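Local structure of TNF receptor-associated factor 5 (Mus musculus, 4GJH) at residues 47-52 against 63-68; 108-113 against 155-160; 100-105 against 168-173; 85-90 against 133-138. The protein is an intracellular adaptor whose trimeric TRAF domain probably binds the cytoplasmic tails of TNF-receptor family members and relays immune signals. All blocks are in the same frame, centred on the assembly; numbering follows the deposited sequence.

Contact 1: residues 47-52 against 63-68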
loop_
_atom_site.group_PDB
_atom_site.type_symbol
_atom_site.label_atom_id
_atom_site.label_comp_id
_atom_site.label_asym_id
_atom_site.label_seq_id
_atom_site.Cartn_x
_atom_site.Cartn_y
_atom_site.Cartn_z
ATOM N N SER C 47 16.314 6.026 -22.521
ATOM C CA SER C 47 15.562 4.959 -21.841
ATOM C C SER C 47 14.606 5.477 -20.773
ATOM O O SER C 47 14.775 6.577 -20.256
ATOM C CB SER C 47 16.504 3.921 -21.206
ATOM O OG SER C 47 17.482 4.535 -20.381
ATOM N N VAL C 48 13.606 4.665 -20.447
ATOM C CA VAL C 48 12.639 5.032 -19.436
ATOM C C VAL C 48 12.551 3.923 -18.415
ATOM O O VAL C 48 12.821 2.751 -18.729
ATOM C CB VAL C 48 11.256 5.316 -20.060
ATOM C CG1 VAL C 48 11.279 6.658 -20.802
ATOM C CG2 VAL C 48 10.837 4.187 -20.988
ATOM N N PHE C 49 12.172 4.304 -17.195
ATOM C CA PHE C 49 12.089 3.380 -16.059
ATOM C C PHE C 49 10.676 3.242 -15.553
ATOM O O PHE C 49 9.882 4.177 -15.652
ATOM C CB PHE C 49 12.933 3.890 -14.898
ATOM C CG PHE C 49 14.409 3.830 -15.150
ATOM C CD1 PHE C 49 15.143 2.687 -14.832
ATOM C CD2 PHE C 49 15.070 4.911 -15.707
ATOM C CE1 PHE C 49 16.514 2.626 -15.063
ATOM C CE2 PHE C 49 16.444 4.855 -15.942
ATOM C CZ PHE C 49 17.165 3.713 -15.616
ATOM N N SER C 50 10.362 2.079 -14.997
ATOM C CA SER C 50 9.128 1.935 -14.248
ATOM C C SER C 50 9.409 2.381 -12.829
ATOM O O SER C 50 10.553 2.599 -12.443
ATOM C CB SER C 50 8.646 0.484 -14.246
ATOM O OG SER C 50 9.317 -0.282 -13.260
ATOM N N GLN C 51 8.357 2.517 -12.050
ATOM C CA GLN C 51 8.501 2.703 -10.626
ATOM C C GLN C 51 8.920 1.368 -10.029
ATOM O O GLN C 51 8.642 0.315 -10.585
ATOM C CB GLN C 51 7.174 3.193 -10.037
ATOM C CG GLN C 51 6.859 4.631 -10.406
ATOM C CD GLN C 51 7.937 5.605 -9.925
ATOM O OE1 GLN C 51 8.616 5.374 -8.912
ATOM N NE2 GLN C 51 8.106 6.694 -10.659
ATOM N N PRO C 52 9.610 1.405 -8.895
ATOM C CA PRO C 52 10.017 0.154 -8.251
ATOM C C PRO C 52 8.824 -0.710 -7.855
ATOM O O PRO C 52 7.849 -0.169 -7.325
ATOM C CB PRO C 52 10.730 0.646 -6.985
ATOM C CG PRO C 52 11.257 1.998 -7.372
ATOM C CD PRO C 52 10.181 2.593 -8.237
ATOM N N CYS C 63 12.572 -3.294 -10.833
ATOM C CA CYS C 63 11.908 -2.392 -11.770
ATOM C C CYS C 63 12.247 -2.759 -13.185
ATOM O O CYS C 63 13.114 -3.603 -13.436
ATOM C CB CYS C 63 12.294 -0.932 -11.539
ATOM S SG CYS C 63 13.949 -0.525 -12.100
ATOM N N ALA C 64 11.571 -2.101 -14.115
ATOM C CA ALA C 64 11.766 -2.393 -15.516
ATOM C C ALA C 64 12.361 -1.186 -16.218
ATOM O O ALA C 64 12.250 -0.053 -15.744
ATOM C CB ALA C 64 10.447 -2.794 -16.150
ATOM N N ARG C 65 12.995 -1.430 -17.354
ATOM C CA ARG C 65 13.589 -0.342 -18.111
ATOM C C ARG C 65 13.394 -0.584 -19.580
ATOM O O ARG C 65 13.650 -1.678 -20.054
ATOM C CB ARG C 65 15.069 -0.284 -17.823
ATOM C CG ARG C 65 15.793 0.789 -18.565
ATOM C CD ARG C 65 17.235 0.663 -18.208
ATOM N NE ARG C 65 18.013 1.851 -18.514
ATOM C CZ ARG C 65 19.123 2.172 -17.865
ATOM N NH1 ARG C 65 19.547 1.386 -16.879
ATOM N NH2 ARG C 65 19.792 3.272 -18.195
ATOM N N ALA C 66 12.937 0.426 -20.304
ATOM C CA ALA C 66 12.731 0.235 -21.731
ATOM C C ALA C 66 13.542 1.229 -22.555
ATOM O O ALA C 66 13.734 2.383 -22.166
ATOM C CB ALA C 66 11.268 0.328 -22.070
ATOM N N TYR C 67 14.053 0.757 -23.680
ATOM C CA TYR C 67 14.664 1.635 -24.663
ATOM C C TYR C 67 13.727 1.692 -25.838
ATOM O O TYR C 67 13.671 0.757 -26.646
ATOM C CB TYR C 67 16.004 1.091 -25.113
ATOM C CG TYR C 67 17.083 1.216 -24.068
ATOM C CD1 TYR C 67 18.015 2.237 -24.140
ATOM C CD2 TYR C 67 17.171 0.311 -23.011
ATOM C CE1 TYR C 67 19.005 2.364 -23.197
ATOM C CE2 TYR C 67 18.167 0.429 -22.066
ATOM C CZ TYR C 67 19.084 1.460 -22.168
ATOM O OH TYR C 67 20.087 1.614 -21.244
ATOM N N LEU C 68 12.971 2.782 -25.909
ATOM C CA LEU C 68 11.926 2.903 -26.910
ATOM C C LEU C 68 12.476 2.834 -28.314
ATOM O O LEU C 68 11.830 2.282 -29.201
ATOM C CB LEU C 68 11.118 4.174 -26.695
ATOM C CG LEU C 68 10.124 4.057 -25.523
ATOM C CD1 LEU C 68 9.218 5.271 -25.495
ATOM C CD2 LEU C 68 9.316 2.772 -25.619
#
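The phenyl ring of F49 overlaps the side chain of R65, its antiparallel non-hydrogen-bonded partner. The tip atom F49 CZ sits over the middle of the guanidinium, 3.4 Å from R65 CZ, with the two planes inclined by 45°. R65 CG in turn lies over the F49 ring, displaced toward its rim. This overlap follows from the extended arginine: CG is anti to the backbone N (chi1 179°), and the chain runs straight on to NE beside the phenyl. At the guanidinium edge S47 OG takes two weak hydrogen bonds, from R65 NE at 3.3 Å and from R65 NH2 at 3.4 Å. The same serine makes a CH-pi contact, its CB standing 3.6 Å from the centroid of the Y67 ring, almost on the normal. On the other face of the sheet V48 CG2 rests against A66 CB, and W28 of strand 25-30 covers V48, S50 and A64. The backbones of V48 and A66 exchange both hydrogen bonds of their pair. Further on, S50 N donates to A64 O, but the return bond, A64 N to S50 OG at 3.0 Å, is taken by a side chain. That hydroxyl donates in turn to Q51 O, so one buried oxygen bridges the two strands where regular pairing breaks off. The hairpin thus has two unlike faces: a polar-aromatic one, where the F49 ring and the S47 hydroxyl would stabilise the arginine charge, the weak bonds only modestly, and one of V48 and A66, mainly aliphatic and joined to W28.

Contact 2: residues 108-113 against 155-160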
loop_
_atom_site.group_PDB
_atom_site.type_symbol
_atom_site.label_atom_id
_atom_site.label_comp_id
_atom_site.label_asym_id
_atom_site.label_seq_id
_atom_site.Cartn_x
_atom_site.Cartn_y
_atom_site.Cartn_z
ATOM N N ASP C 108 -1.658 -6.847 -25.430
ATOM C CA ASP C 108 -2.565 -6.615 -26.534
ATOM C C ASP C 108 -3.813 -5.951 -25.998
ATOM O O ASP C 108 -4.557 -6.539 -25.203
ATOM C CB ASP C 108 -2.919 -7.925 -27.227
ATOM C CG ASP C 108 -3.924 -7.732 -28.337
ATOM O OD1 ASP C 108 -3.926 -6.644 -28.969
ATOM O OD2 ASP C 108 -4.712 -8.672 -28.564
ATOM N N GLN C 109 -4.039 -4.719 -26.431
ATOM C CA GLN C 109 -5.180 -3.950 -25.948
ATOM C C GLN C 109 -6.455 -4.215 -26.742
ATOM O O GLN C 109 -7.489 -3.630 -26.447
ATOM C CB GLN C 109 -4.861 -2.460 -25.965
ATOM C CG GLN C 109 -3.808 -2.061 -24.958
ATOM C CD GLN C 109 -3.483 -0.577 -25.014
ATOM O OE1 GLN C 109 -2.402 -0.185 -25.474
ATOM N NE2 GLN C 109 -4.419 0.262 -24.535
ATOM N N SER C 110 -6.387 -5.104 -27.729
ATOM C CA SER C 110 -7.526 -5.351 -28.607
ATOM C C SER C 110 -8.623 -6.174 -27.952
ATOM O O SER C 110 -9.757 -6.172 -28.421
ATOM C CB SER C 110 -7.083 -6.095 -29.855
ATOM O OG SER C 110 -7.293 -7.483 -29.673
ATOM N N GLY C 111 -8.286 -6.897 -26.891
ATOM C CA GLY C 111 -9.229 -7.828 -26.299
ATOM C C GLY C 111 -8.967 -9.265 -26.731
ATOM O O GLY C 111 -9.353 -10.209 -26.034
ATOM N N LYS C 112 -8.308 -9.434 -27.879
ATOM C CA LYS C 112 -7.910 -10.762 -28.335
ATOM C C LYS C 112 -6.801 -11.321 -27.443
ATOM O O LYS C 112 -6.358 -12.462 -27.614
ATOM C CB LYS C 112 -7.441 -10.724 -29.791
ATOM C CG LYS C 112 -8.501 -10.291 -30.789
ATOM C CD LYS C 112 -7.907 -10.170 -32.196
ATOM C CE LYS C 112 -8.881 -9.521 -33.171
ATOM N NZ LYS C 112 -9.343 -8.181 -32.682
ATOM N N LYS C 113 -6.348 -10.503 -26.497
ATOM C CA LYS C 113 -5.319 -10.918 -25.550
ATOM C C LYS C 113 -4.140 -11.601 -26.242
ATOM O O LYS C 113 -3.559 -12.558 -25.721
ATOM C CB LYS C 113 -5.922 -11.824 -24.471
ATOM C CG LYS C 113 -6.847 -11.074 -23.510
ATOM C CD LYS C 113 -7.219 -11.915 -22.295
ATOM C CE LYS C 113 -8.166 -13.049 -22.666
ATOM N NZ LYS C 113 -9.474 -12.539 -23.165
ATOM N N LYS C 155 -3.356 -2.201 -37.616
ATOM C CA LYS C 155 -4.151 -3.401 -37.403
ATOM C C LYS C 155 -3.799 -3.968 -36.044
ATOM O O LYS C 155 -4.620 -4.623 -35.381
ATOM C CB LYS C 155 -3.876 -4.420 -38.504
ATOM C CG LYS C 155 -4.032 -3.838 -39.895
ATOM C CD LYS C 155 -2.868 -4.229 -40.787
ATOM C CE LYS C 155 -2.952 -3.536 -42.130
ATOM N NZ LYS C 155 -1.940 -4.103 -43.055
ATOM N N ASN C 156 -2.569 -3.702 -35.621
ATOM C CA ASN C 156 -2.209 -4.000 -34.253
ATOM C C ASN C 156 -2.717 -2.959 -33.266
ATOM O O ASN C 156 -3.004 -1.801 -33.611
ATOM C CB ASN C 156 -0.715 -4.231 -34.090
ATOM C CG ASN C 156 -0.307 -5.617 -34.522
ATOM O OD1 ASN C 156 -1.146 -6.519 -34.639
ATOM N ND2 ASN C 156 0.985 -5.805 -34.760
ATOM N N THR C 157 -2.834 -3.417 -32.031
ATOM C CA THR C 157 -3.407 -2.651 -30.943
ATOM C C THR C 157 -2.494 -2.820 -29.741
ATOM O O THR C 157 -2.931 -3.104 -28.631
ATOM C CB THR C 157 -4.787 -3.199 -30.580
ATOM O OG1 THR C 157 -4.793 -4.613 -30.826
ATOM C CG2 THR C 157 -5.864 -2.543 -31.421
ATOM N N TYR C 158 -1.204 -2.683 -29.972
ATOM C CA TYR C 158 -0.279 -2.647 -28.864
ATOM C C TYR C 158 -0.143 -1.193 -28.453
ATOM O O TYR C 158 0.140 -0.884 -27.296
ATOM C CB TYR C 158 1.065 -3.240 -29.262
ATOM C CG TYR C 158 1.005 -4.721 -29.535
ATOM C CD1 TYR C 158 0.615 -5.616 -28.540
ATOM C CD2 TYR C 158 1.349 -5.233 -30.777
ATOM C CE1 TYR C 158 0.566 -6.979 -28.782
ATOM C CE2 TYR C 158 1.317 -6.587 -31.020
ATOM C CZ TYR C 158 0.925 -7.457 -30.028
ATOM O OH TYR C 158 0.890 -8.811 -30.280
ATOM N N ILE C 159 -0.364 -0.293 -29.403
ATOM C CA ILE C 159 -0.482 1.107 -29.048
ATOM C C ILE C 159 -1.888 1.626 -29.327
ATOM O O ILE C 159 -2.404 1.535 -30.446
ATOM C CB ILE C 159 0.512 1.993 -29.775
ATOM C CG1 ILE C 159 1.931 1.450 -29.628
ATOM C CG2 ILE C 159 0.423 3.423 -29.229
ATOM C CD1 ILE C 159 2.972 2.387 -30.241
ATOM N N LYS C 160 -2.500 2.181 -28.289
ATOM C CA LYS C 160 -3.822 2.735 -28.409
ATOM C C LYS C 160 -3.810 4.078 -27.721
ATOM O O LYS C 160 -3.394 4.181 -26.571
ATOM C CB LYS C 160 -4.827 1.801 -27.752
ATOM C CG LYS C 160 -6.277 2.107 -28.056
ATOM C CD LYS C 160 -7.110 0.844 -27.834
ATOM C CE LYS C 160 -8.600 1.086 -28.057
ATOM N NZ LYS C 160 -9.252 1.799 -26.914
HETATM O O HOH W 1 -2.780 -6.090 -31.218
#
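D108 and T157 face each other where two loops meet, and around them the contact is closely fitted. Q109 N donates to T157 O at 2.9 Å, the direct backbone bond between the loops. Beside it a water donates a hydrogen bond to D108 OD1 at 2.6 Å and accepts one from T157 N at 2.8 Å. This water lies over the centre of the Y158 ring, while Y158 CE1 approaches D108 CB to 3.9 Å. Both oxygens of the buried carboxylate are engaged. OD1 also receives S110 N, from well above the carboxylate plane, and OD2 receives S110 OG and the backbone N of N114, whose carbonyl oxygen binds Y158 OH. The D108 chi1 of 177° places CG anti to the backbone N, on the side of these partners. Q109 extends beyond CG across K160, its terminal amide beside K160 CB, at a subunit border: S92 of a second subunit packs on Q109 and R131 of that subunit on K160. The loose, solvent side is the exposed bend of G111, K112 and K113, with G111 at a positive phi of 100°. The aspartate accepting from S110 N forms an Asx turn, and S110 OG accepting from K112 N at 2.8 Å forms an ST turn. The two turns follow one another in the connection between strands 101-106 and 116-121, antiparallel neighbours in a sheet of the TRAF (MATH) sandwich.

Contact 3: residues 100-105 against 168-173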
loop_
_atom_site.group_PDB
_atom_site.type_symbol
_atom_site.label_atom_id
_atom_site.label_comp_id
_atom_site.label_asym_id
_atom_site.label_seq_id
_atom_site.Cartn_x
_atom_site.Cartn_y
_atom_site.Cartn_z
ATOM N N GLN C 100 14.626 -16.415 -9.615
ATOM C CA GLN C 100 13.231 -16.608 -9.993
ATOM C C GLN C 100 13.033 -16.546 -11.493
ATOM O O GLN C 100 13.740 -15.828 -12.185
ATOM C CB GLN C 100 12.372 -15.535 -9.335
ATOM C CG GLN C 100 12.649 -15.353 -7.837
ATOM C CD GLN C 100 12.377 -16.613 -7.012
ATOM O OE1 GLN C 100 11.224 -16.985 -6.784
ATOM N NE2 GLN C 100 13.444 -17.274 -6.569
ATOM N N ARG C 101 12.058 -17.286 -12.003
ATOM C CA ARG C 101 11.688 -17.123 -13.408
ATOM C C ARG C 101 11.046 -15.751 -13.602
ATOM O O ARG C 101 10.344 -15.242 -12.716
ATOM C CB ARG C 101 10.748 -18.244 -13.862
ATOM C CG ARG C 101 10.025 -17.956 -15.160
ATOM C CD ARG C 101 9.285 -19.187 -15.674
ATOM N NE ARG C 101 10.187 -20.325 -15.874
ATOM C CZ ARG C 101 11.014 -20.466 -16.912
ATOM N NH1 ARG C 101 11.072 -19.532 -17.867
ATOM N NH2 ARG C 101 11.793 -21.540 -16.994
ATOM N N VAL C 102 11.301 -15.138 -14.748
ATOM C CA VAL C 102 10.743 -13.822 -15.044
ATOM C C VAL C 102 10.059 -13.808 -16.402
ATOM O O VAL C 102 10.516 -14.430 -17.354
ATOM C CB VAL C 102 11.825 -12.742 -15.036
ATOM C CG1 VAL C 102 11.232 -11.394 -15.386
ATOM C CG2 VAL C 102 12.520 -12.691 -13.687
ATOM N N THR C 103 8.945 -13.099 -16.488
ATOM C CA THR C 103 8.221 -13.006 -17.744
ATOM C C THR C 103 8.000 -11.550 -18.090
ATOM O O THR C 103 7.603 -10.757 -17.243
ATOM C CB THR C 103 6.873 -13.740 -17.695
ATOM O OG1 THR C 103 7.092 -15.130 -17.413
ATOM C CG2 THR C 103 6.157 -13.602 -19.036
ATOM N N LEU C 104 8.287 -11.220 -19.343
ATOM C CA LEU C 104 8.230 -9.867 -19.865
ATOM C C LEU C 104 7.138 -9.823 -20.905
ATOM O O LEU C 104 7.038 -10.738 -21.724
ATOM C CB LEU C 104 9.554 -9.519 -20.533
ATOM C CG LEU C 104 10.770 -9.498 -19.608
ATOM C CD1 LEU C 104 12.038 -9.140 -20.391
ATOM C CD2 LEU C 104 10.524 -8.496 -18.511
ATOM N N MET C 105 6.330 -8.765 -20.888
ATOM C CA MET C 105 5.169 -8.702 -21.770
ATOM C C MET C 105 4.839 -7.321 -22.296
ATOM O O MET C 105 5.050 -6.302 -21.636
ATOM C CB MET C 105 3.931 -9.247 -21.079
ATOM C CG MET C 105 3.978 -10.715 -20.741
ATOM S SD MET C 105 2.363 -11.241 -20.124
ATOM C CE MET C 105 2.737 -11.368 -18.372
ATOM N N VAL C 168 5.682 -6.968 -16.275
ATOM C CA VAL C 168 6.679 -7.904 -15.790
ATOM C C VAL C 168 6.045 -8.763 -14.717
ATOM O O VAL C 168 5.296 -8.266 -13.875
ATOM C CB VAL C 168 7.879 -7.182 -15.184
ATOM C CG1 VAL C 168 8.882 -8.187 -14.651
ATOM C CG2 VAL C 168 8.535 -6.256 -16.231
ATOM N N ALA C 169 6.329 -10.056 -14.742
ATOM C CA ALA C 169 5.811 -10.950 -13.714
ATOM C C ALA C 169 6.902 -11.883 -13.237
ATOM O O ALA C 169 7.493 -12.633 -14.022
ATOM C CB ALA C 169 4.641 -11.742 -14.232
ATOM N N VAL C 170 7.163 -11.834 -11.941
ATOM C CA VAL C 170 8.184 -12.667 -11.334
ATOM C C VAL C 170 7.517 -13.881 -10.715
ATOM O O VAL C 170 6.533 -13.742 -9.996
ATOM C CB VAL C 170 8.962 -11.874 -10.256
ATOM C CG1 VAL C 170 9.845 -12.780 -9.439
ATOM C CG2 VAL C 170 9.787 -10.780 -10.908
ATOM N N ASP C 171 8.043 -15.071 -10.989
ATOM C CA ASP C 171 7.519 -16.266 -10.347
ATOM C C ASP C 171 7.967 -16.361 -8.893
ATOM O O ASP C 171 9.174 -16.392 -8.614
ATOM C CB ASP C 171 7.935 -17.530 -11.096
ATOM C CG ASP C 171 7.317 -18.779 -10.494
ATOM O OD1 ASP C 171 6.127 -19.034 -10.784
ATOM O OD2 ASP C 171 8.007 -19.483 -9.722
ATOM N N LEU C 172 6.994 -16.425 -7.978
ATOM C CA LEU C 172 7.285 -16.434 -6.536
ATOM C C LEU C 172 7.531 -17.825 -5.934
ATOM O O LEU C 172 7.791 -17.960 -4.730
ATOM C CB LEU C 172 6.175 -15.729 -5.758
ATOM C CG LEU C 172 5.981 -14.300 -6.256
ATOM C CD1 LEU C 172 4.908 -13.534 -5.518
ATOM C CD2 LEU C 172 7.290 -13.526 -6.363
ATOM N N THR C 173 7.445 -18.850 -6.774
ATOM C CA THR C 173 7.681 -20.216 -6.338
ATOM C C THR C 173 8.931 -20.337 -5.489
ATOM O O THR C 173 10.006 -19.893 -5.889
ATOM C CB THR C 173 7.845 -21.143 -7.537
ATOM O OG1 THR C 173 6.553 -21.424 -8.091
ATOM C CG2 THR C 173 8.521 -22.436 -7.117
#
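The flat end of Q100 reaches across to the main chain of D171 and T173, its amide carbon CD 3.6 Å from D171 O, while Q100 CB touches V170 CG1 at 3.7 Å and the two side chains cross at about a right angle. The other flat groups turn elsewhere: the guanidinium of R101, whose chain bends at chi3, hydrogen-bonds through NH1 to T119 OG1 of the adjoining strand, and R101 CB meets D171 CB at 4.0 Å. Between these ends the strands run antiparallel, their axes 4.8 Å apart. T103 and A169 form a hydrogen-bonded pair with both bonds made, T103 N to A169 O and A169 N to T103 O, each 2.9 Å. D171 N then donates to R101 O in a nearly straight bond of 174°, which carries the ladder past the end of strand 168-170. On one face V102, L104, V168 and V170 form an apolar patch. V168 spreads its branches over two neighbours, CG1 to V102 CG1 at 4.0 Å and CG2 to L104 CD2 at 3.8 Å; the latter pair lie side by side. F83 of the facing sheet covers V102, V168 and V170, and L81 meets L104. Chemically, then, these central strands are two-sided: branched aliphatics bury one face against the second sheet, whereas on the other face R101 and T103 bond to T119, with A169 beside them.

Contact 4: residues 85-90 against 133-138; sequences VMRGEF and DGEMNI
The carbonyl oxygen of D133 lies at the edge of the R87 guanidinium, 3.1 Å from R87 NH1, but the angle is too poor for a hydrogen bond. The next carbonyl, G134 O, lies over one face of the same group, 3.1 Å above its plane and displaced toward the rim. R87 reaches this position with CG anti to its backbone N (chi1 173°) before the chain folds at chi3. E135 holds R87 twice. Its carbonyl oxygen accepts R87 N at 3.0 Å, a straight bond (171°) in which the donor stands above the carbonyl plane. Its carboxylate forms a long salt bridge, OE1 to R87 NH2 at 3.6 Å, with the two flat groups nearly perpendicular. The other oxygen, OE2, is salt-bridged to R61 and also lies near M86 CE, so the glutamate serves two arginines. M136 forms the single backbone bridge with M86, their CA atoms 4.0 Å apart; the far end of M136 leads away toward F49, while M86 packs on P52 and C63. N137 closes the pairing: its N donates to V85 O at 2.9 Å, nearly along the C=O axis though bent at the hydrogen (141°), and its side chain runs beside V85. The junction is therefore graded, from a buried, backbone-bonded inner end, where the N137 amide is satisfied by K130 O and S128 O, to an exposed, electrostatic outer end, where the long ion pair and carbonyls not in hydrogen-bonding geometry probably hold the guanidinium only loosely.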
loop_
_atom_site.group_PDB
_atom_site.type_symbol
_atom_site.label_atom_id
_atom_site.label_comp_id
_atom_site.label_asym_id
_atom_site.label_seq_id
_atom_site.Cartn_x
_atom_site.Cartn_y
_atom_site.Cartn_z
ATOM N N VAL C 85 17.143 -5.771 -11.048
ATOM C CA VAL C 85 17.174 -5.924 -9.603
ATOM C C VAL C 85 17.765 -4.671 -8.983
ATOM O O VAL C 85 18.871 -4.254 -9.339
ATOM C CB VAL C 85 18.046 -7.104 -9.176
ATOM C CG1 VAL C 85 18.075 -7.218 -7.670
ATOM C CG2 VAL C 85 17.558 -8.383 -9.814
ATOM N N MET C 86 17.035 -4.074 -8.051
ATOM C CA MET C 86 17.507 -2.871 -7.399
ATOM C C MET C 86 17.981 -3.247 -6.021
ATOM O O MET C 86 17.714 -4.351 -5.562
ATOM C CB MET C 86 16.379 -1.849 -7.305
ATOM C CG MET C 86 15.611 -1.679 -8.603
ATOM S SD MET C 86 14.397 -0.356 -8.528
ATOM C CE MET C 86 15.483 1.028 -8.222
ATOM N N ARG C 87 18.689 -2.334 -5.363
ATOM C CA ARG C 87 19.044 -2.531 -3.965
ATOM C C ARG C 87 17.786 -2.450 -3.099
ATOM O O ARG C 87 17.048 -1.468 -3.135
ATOM C CB ARG C 87 20.077 -1.509 -3.495
ATOM C CG ARG C 87 20.340 -1.581 -2.001
ATOM C CD ARG C 87 21.602 -0.826 -1.605
ATOM N NE ARG C 87 21.583 0.566 -2.046
ATOM C CZ ARG C 87 22.658 1.233 -2.449
ATOM N NH1 ARG C 87 23.835 0.625 -2.479
ATOM N NH2 ARG C 87 22.556 2.498 -2.833
ATOM N N GLY C 88 17.536 -3.503 -2.334
ATOM C CA GLY C 88 16.393 -3.541 -1.449
ATOM C C GLY C 88 16.772 -3.265 -0.000
ATOM O O GLY C 88 17.924 -3.469 0.408
ATOM N N GLU C 89 15.797 -2.792 0.777
ATOM C CA GLU C 89 16.021 -2.476 2.177
ATOM C C GLU C 89 16.371 -3.744 2.975
ATOM O O GLU C 89 17.107 -3.682 3.962
ATOM C CB GLU C 89 14.819 -1.733 2.774
ATOM C CG GLU C 89 14.969 -1.366 4.256
ATOM C CD GLU C 89 13.681 -0.800 4.892
ATOM O OE1 GLU C 89 12.769 -0.366 4.149
ATOM O OE2 GLU C 89 13.576 -0.786 6.143
ATOM N N PHE C 90 15.883 -4.898 2.529
ATOM C CA PHE C 90 16.086 -6.130 3.284
ATOM C C PHE C 90 16.966 -7.129 2.542
ATOM O O PHE C 90 16.899 -8.336 2.785
ATOM C CB PHE C 90 14.736 -6.776 3.601
ATOM C CG PHE C 90 13.760 -5.845 4.257
ATOM C CD1 PHE C 90 13.737 -5.707 5.639
ATOM C CD2 PHE C 90 12.869 -5.097 3.498
ATOM C CE1 PHE C 90 12.846 -4.845 6.250
ATOM C CE2 PHE C 90 11.977 -4.232 4.103
ATOM C CZ PHE C 90 11.964 -4.106 5.483
ATOM N N ASP C 133 25.057 -3.848 -5.320
ATOM C CA ASP C 133 26.178 -3.179 -4.707
ATOM C C ASP C 133 25.889 -1.692 -4.618
ATOM O O ASP C 133 26.173 -1.049 -3.606
ATOM C CB ASP C 133 27.425 -3.416 -5.538
ATOM C CG ASP C 133 28.675 -3.246 -4.742
ATOM O OD1 ASP C 133 28.586 -2.660 -3.649
ATOM O OD2 ASP C 133 29.741 -3.697 -5.201
ATOM N N GLY C 134 25.329 -1.142 -5.685
ATOM C CA GLY C 134 24.903 0.240 -5.654
ATOM C C GLY C 134 23.401 0.322 -5.738
ATOM O O GLY C 134 22.688 -0.490 -5.168
ATOM N N GLU C 135 22.919 1.303 -6.476
ATOM C CA GLU C 135 21.497 1.523 -6.599
ATOM C C GLU C 135 20.810 0.356 -7.322
ATOM O O GLU C 135 19.710 -0.048 -6.944
ATOM C CB GLU C 135 21.236 2.870 -7.289
ATOM C CG GLU C 135 19.796 3.326 -7.249
ATOM C CD GLU C 135 19.179 3.128 -5.880
ATOM O OE1 GLU C 135 19.767 3.612 -4.884
ATOM O OE2 GLU C 135 18.116 2.471 -5.797
ATOM N N MET C 136 21.449 -0.203 -8.345
ATOM C CA MET C 136 20.830 -1.311 -9.076
ATOM C C MET C 136 21.781 -2.101 -9.964
ATOM O O MET C 136 22.645 -1.534 -10.623
ATOM C CB MET C 136 19.646 -0.823 -9.909
ATOM C CG MET C 136 19.953 0.346 -10.771
ATOM S SD MET C 136 18.462 0.989 -11.569
ATOM C CE MET C 136 18.997 2.645 -12.039
ATOM N N ASN C 137 21.602 -3.418 -9.985
ATOM C CA ASN C 137 22.396 -4.288 -10.841
ATOM C C ASN C 137 22.237 -3.996 -12.340
ATOM O O ASN C 137 21.306 -3.294 -12.758
ATOM C CB ASN C 137 22.056 -5.741 -10.552
ATOM C CG ASN C 137 22.499 -6.174 -9.171
ATOM O OD1 ASN C 137 23.266 -5.477 -8.491
ATOM N ND2 ASN C 137 22.041 -7.345 -8.758
ATOM N N ILE C 138 23.153 -4.532 -13.142
ATOM C CA ILE C 138 23.059 -4.361 -14.579
ATOM C C ILE C 138 21.765 -4.986 -15.060
ATOM O O ILE C 138 21.359 -6.041 -14.579
ATOM C CB ILE C 138 24.248 -5.006 -15.330
ATOM C CG1 ILE C 138 25.513 -4.148 -15.183
ATOM C CG2 ILE C 138 23.912 -5.211 -16.808
ATOM C CD1 ILE C 138 26.490 -4.648 -14.119
#

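Contacts 1 and 3 are strand pairings in the two different sheets of the TRAF sandwich, and they meet where A64 packs on V168. Contact 1 lies nearest the chain's centre, about 4 Å from it, yet includes an outermost strand and carries an arginine-aromatic surface; contact 3, between two inner strands, has an internal face of aliphatics. Contacts 2 and 4 join loops farther out, their centres about 20 and 14 Å from the chain's centre and on opposite sides of it, among many partly exposed or exposed residues. Contact 4 borders contact 1 and relies on backbone bonds and charge; contact 2 adjoins contact 3 in sequence and uses a buried carboxylate and a water. Each loop contact also has residues touching another subunit.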